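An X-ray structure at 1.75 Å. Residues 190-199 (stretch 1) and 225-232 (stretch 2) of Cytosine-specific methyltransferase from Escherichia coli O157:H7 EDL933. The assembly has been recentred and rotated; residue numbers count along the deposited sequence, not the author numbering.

Stretch 1 190-199: PVTVKDALYG
Stretch 2, residues 225-232: GFYEKLWG

Stretch 1 enters the contact as extended loop, turns through a short helix at 193-196 and leaves as loop; stretch 2 is helical from Gly-225 to Trp-231. The nearest CA atoms across the contact are those of Val-191 and Phe-226, 7.4 Å apart, and together the stretches bury 309 Å². Contacts advance in the same sense along both stretches, from Val-191 with Phe-226 to Tyr-198 with Trp-231.

Val-191, at -121/111, directs its CA-to-CB bond toward the helix, and its t rotamer brings both methyl groups to Phe-226. CG1 of Val-191 sits over one face of the Phe-226 ring, 3.6 Å from the centroid and 9° off the ring normal, a nearly axial CH-pi contact, while Val-191 CG2 lies 3.7 Å from Phe-226 CD1. The aromatic side chain is itself t (phi/psi -58/-43, chi2 80°), with its CA-to-CB bond toward stretch 1.

Thr-192 (-84/170, chi1 p) occupies the N-cap position and does not reach stretch 2. Thr-192 N makes a weak hydrogen bond to Asp-195 OD2 at 3.3 Å, so the m rotamer of Asp-195 folds the carboxylate back to the start of the helix. The first helical turn is closed by Ala-196 N to Thr-192 O, 3.0 Å. Val-193 (-49/-50, t) and the extended, all-t Lys-194 stay clear of the partner.

Asp-195 (-70/-37) supplies the polar link through its main chain. Tyr-227 OH donates a short 2.6 Å hydrogen bond to Asp-195 O, which lies at the edge of the tyrosine ring, near its plane. The CA-to-CB bond of Tyr-227 (-74/-27) points sideways, but chi1 m and chi2 -72° carry the hydroxyl across to the carbonyl. Asp-195 O also accepts a weak backbone hydrogen bond from Tyr-198 N at 3.5 Å.

Ala-196 (-72/-33) packs against the far end of the Phe-226 ring: Ala-196 CB is 3.8 Å from Phe-226 CZ and Ala-196 CA 3.7 Å from Phe-226 CE2. With Val-191, it therefore holds the phenyl group by apolar contact. The CA-to-CB bond of Leu-197 (-90/3, chi1 m, chi2 t) points away.

At Tyr-198 (-53/130) the CA-to-CB bond again turns toward stretch 2. Tyr-198 CB approaches Tyr-227 OH to 4.0 Å, and with chi1 t and chi2 81° the ring meets Trp-231 (-112/1, chi1 m, chi2 -43°) edge to edge: Tyr-198 CD2 is 4.5 Å from Trp-231 CH2, a loose contact without stacking. Gly-199 ends the stretch at 85/0, a positive phi that favours glycine.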

# COMPACT_ATOMS: atom_id res chain seq x y z
N PRO A 190 9.26 -6.52 15.58
CA PRO A 190 9.80 -6.56 14.22
C PRO A 190 9.50 -7.89 13.53
O PRO A 190 9.43 -8.94 14.18
CB PRO A 190 11.31 -6.40 14.43
CG PRO A 190 11.52 -6.81 15.86
CD PRO A 190 10.32 -6.38 16.59
N VAL A 191 9.27 -7.83 12.22
CA VAL A 191 8.94 -9.02 11.45
C VAL A 191 10.01 -9.14 10.40
O VAL A 191 10.08 -8.30 9.52
CB VAL A 191 7.55 -8.90 10.75
CG1 VAL A 191 7.18 -10.21 10.09
CG2 VAL A 191 6.49 -8.57 11.77
N THR A 192 10.87 -10.14 10.52
CA THR A 192 11.92 -10.39 9.55
C THR A 192 11.36 -11.20 8.39
O THR A 192 10.22 -11.71 8.47
CB THR A 192 13.06 -11.22 10.19
OG1 THR A 192 12.49 -12.41 10.74
CG2 THR A 192 13.71 -10.42 11.34
N VAL A 193 12.17 -11.32 7.34
CA VAL A 193 11.87 -12.15 6.16
C VAL A 193 11.41 -13.56 6.57
O VAL A 193 10.36 -14.04 6.15
CB VAL A 193 13.10 -12.22 5.21
CG1 VAL A 193 12.90 -13.24 4.05
CG2 VAL A 193 13.42 -10.84 4.68
N LYS A 194 12.18 -14.20 7.45
CA LYS A 194 11.90 -15.56 7.86
C LYS A 194 10.53 -15.67 8.49
O LYS A 194 9.81 -16.63 8.25
CB LYS A 194 13.02 -16.05 8.81
CG LYS A 194 12.73 -17.29 9.65
CD LYS A 194 14.00 -17.65 10.48
CE LYS A 194 14.07 -19.15 10.84
NZ LYS A 194 15.47 -19.56 11.29
N ASP A 195 10.15 -14.69 9.31
CA ASP A 195 8.83 -14.73 9.94
C ASP A 195 7.72 -14.50 8.92
O ASP A 195 6.65 -15.09 9.02
CB ASP A 195 8.68 -13.63 11.00
CG ASP A 195 9.72 -13.73 12.12
OD1 ASP A 195 10.08 -14.85 12.53
OD2 ASP A 195 10.16 -12.65 12.60
N ALA A 196 7.97 -13.61 7.96
CA ALA A 196 6.87 -13.21 7.04
C ALA A 196 6.56 -14.35 6.08
O ALA A 196 5.41 -14.56 5.74
CB ALA A 196 7.27 -11.96 6.24
N LEU A 197 7.59 -15.10 5.72
CA LEU A 197 7.48 -16.18 4.72
C LEU A 197 7.13 -17.55 5.31
O LEU A 197 6.99 -18.52 4.57
CB LEU A 197 8.76 -16.27 3.90
CG LEU A 197 9.11 -15.00 3.13
CD1 LEU A 197 10.20 -15.29 2.12
CD2 LEU A 197 7.88 -14.43 2.45
N TYR A 198 6.92 -17.60 6.63
CA TYR A 198 6.61 -18.84 7.35
C TYR A 198 5.44 -19.58 6.74
O TYR A 198 4.35 -18.98 6.54
CB TYR A 198 6.25 -18.58 8.84
CG TYR A 198 5.61 -19.80 9.48
CD1 TYR A 198 6.40 -20.86 9.93
CD2 TYR A 198 4.21 -19.94 9.57
CE1 TYR A 198 5.84 -21.99 10.48
CE2 TYR A 198 3.64 -21.09 10.09
CZ TYR A 198 4.48 -22.10 10.55
OH TYR A 198 3.97 -23.24 11.09
N GLY A 199 5.62 -20.88 6.49
CA GLY A 199 4.48 -21.78 6.19
C GLY A 199 4.01 -21.82 4.74
O GLY A 199 3.09 -22.55 4.40
N GLY A 225 0.89 -10.69 16.50
CA GLY A 225 0.30 -9.54 15.83
C GLY A 225 0.33 -9.61 14.31
O GLY A 225 -0.69 -9.42 13.68
N PHE A 226 1.51 -9.91 13.76
CA PHE A 226 1.70 -10.00 12.30
C PHE A 226 0.77 -11.04 11.66
O PHE A 226 0.16 -10.77 10.60
CB PHE A 226 3.16 -10.33 11.97
CG PHE A 226 3.43 -10.50 10.50
CD1 PHE A 226 3.58 -9.38 9.68
CD2 PHE A 226 3.53 -11.78 9.93
CE1 PHE A 226 3.84 -9.53 8.31
CE2 PHE A 226 3.78 -11.93 8.54
CZ PHE A 226 3.94 -10.78 7.75
N TYR A 227 0.63 -12.20 12.32
CA TYR A 227 -0.17 -13.31 11.80
C TYR A 227 -1.65 -13.05 11.91
O TYR A 227 -2.43 -13.57 11.11
CB TYR A 227 0.23 -14.65 12.46
CG TYR A 227 1.68 -14.94 12.20
CD1 TYR A 227 2.13 -15.32 10.93
CD2 TYR A 227 2.64 -14.77 13.21
CE1 TYR A 227 3.48 -15.55 10.66
CE2 TYR A 227 4.00 -15.00 12.96
CZ TYR A 227 4.41 -15.40 11.69
OH TYR A 227 5.74 -15.61 11.42
N GLU A 228 -2.06 -12.25 12.90
CA GLU A 228 -3.49 -11.86 12.99
C GLU A 228 -3.84 -10.94 11.83
O GLU A 228 -4.95 -11.00 11.30
CB GLU A 228 -3.84 -11.12 14.30
CG GLU A 228 -3.15 -11.57 15.59
CD GLU A 228 -3.42 -13.03 16.02
OE1 GLU A 228 -4.52 -13.57 15.74
OE2 GLU A 228 -2.52 -13.63 16.68
N LYS A 229 -2.92 -10.06 11.49
CA LYS A 229 -3.08 -9.16 10.33
C LYS A 229 -2.98 -9.97 9.03
O LYS A 229 -3.66 -9.69 8.05
CB LYS A 229 -2.01 -8.07 10.36
CG LYS A 229 -2.22 -7.06 11.45
CD LYS A 229 -1.44 -5.78 11.19
CE LYS A 229 -1.74 -4.73 12.32
NZ LYS A 229 -3.21 -4.51 12.51
N LEU A 230 -2.13 -10.99 9.03
CA LEU A 230 -1.92 -11.80 7.82
C LEU A 230 -3.15 -12.63 7.43
O LEU A 230 -3.50 -12.68 6.26
CB LEU A 230 -0.66 -12.68 7.96
CG LEU A 230 -0.10 -13.39 6.73
CD1 LEU A 230 0.54 -12.38 5.73
CD2 LEU A 230 0.98 -14.39 7.17
N TRP A 231 -3.81 -13.23 8.42
CA TRP A 231 -4.91 -14.17 8.21
C TRP A 231 -6.29 -13.68 8.66
O TRP A 231 -7.27 -14.38 8.50
CB TRP A 231 -4.57 -15.54 8.87
CG TRP A 231 -3.31 -16.13 8.26
CD1 TRP A 231 -2.98 -16.15 6.91
CD2 TRP A 231 -2.22 -16.75 8.94
NE1 TRP A 231 -1.75 -16.75 6.73
CE2 TRP A 231 -1.26 -17.12 7.96
CE3 TRP A 231 -1.94 -17.02 10.29
CZ2 TRP A 231 -0.05 -17.76 8.29
CZ3 TRP A 231 -0.72 -17.64 10.62
CH2 TRP A 231 0.21 -17.99 9.62
N GLY A 232 -6.38 -12.45 9.15
CA GLY A 232 -7.67 -11.91 9.64
C GLY A 232 -7.73 -10.39 9.57
O GLY A 232 -7.20 -9.79 8.63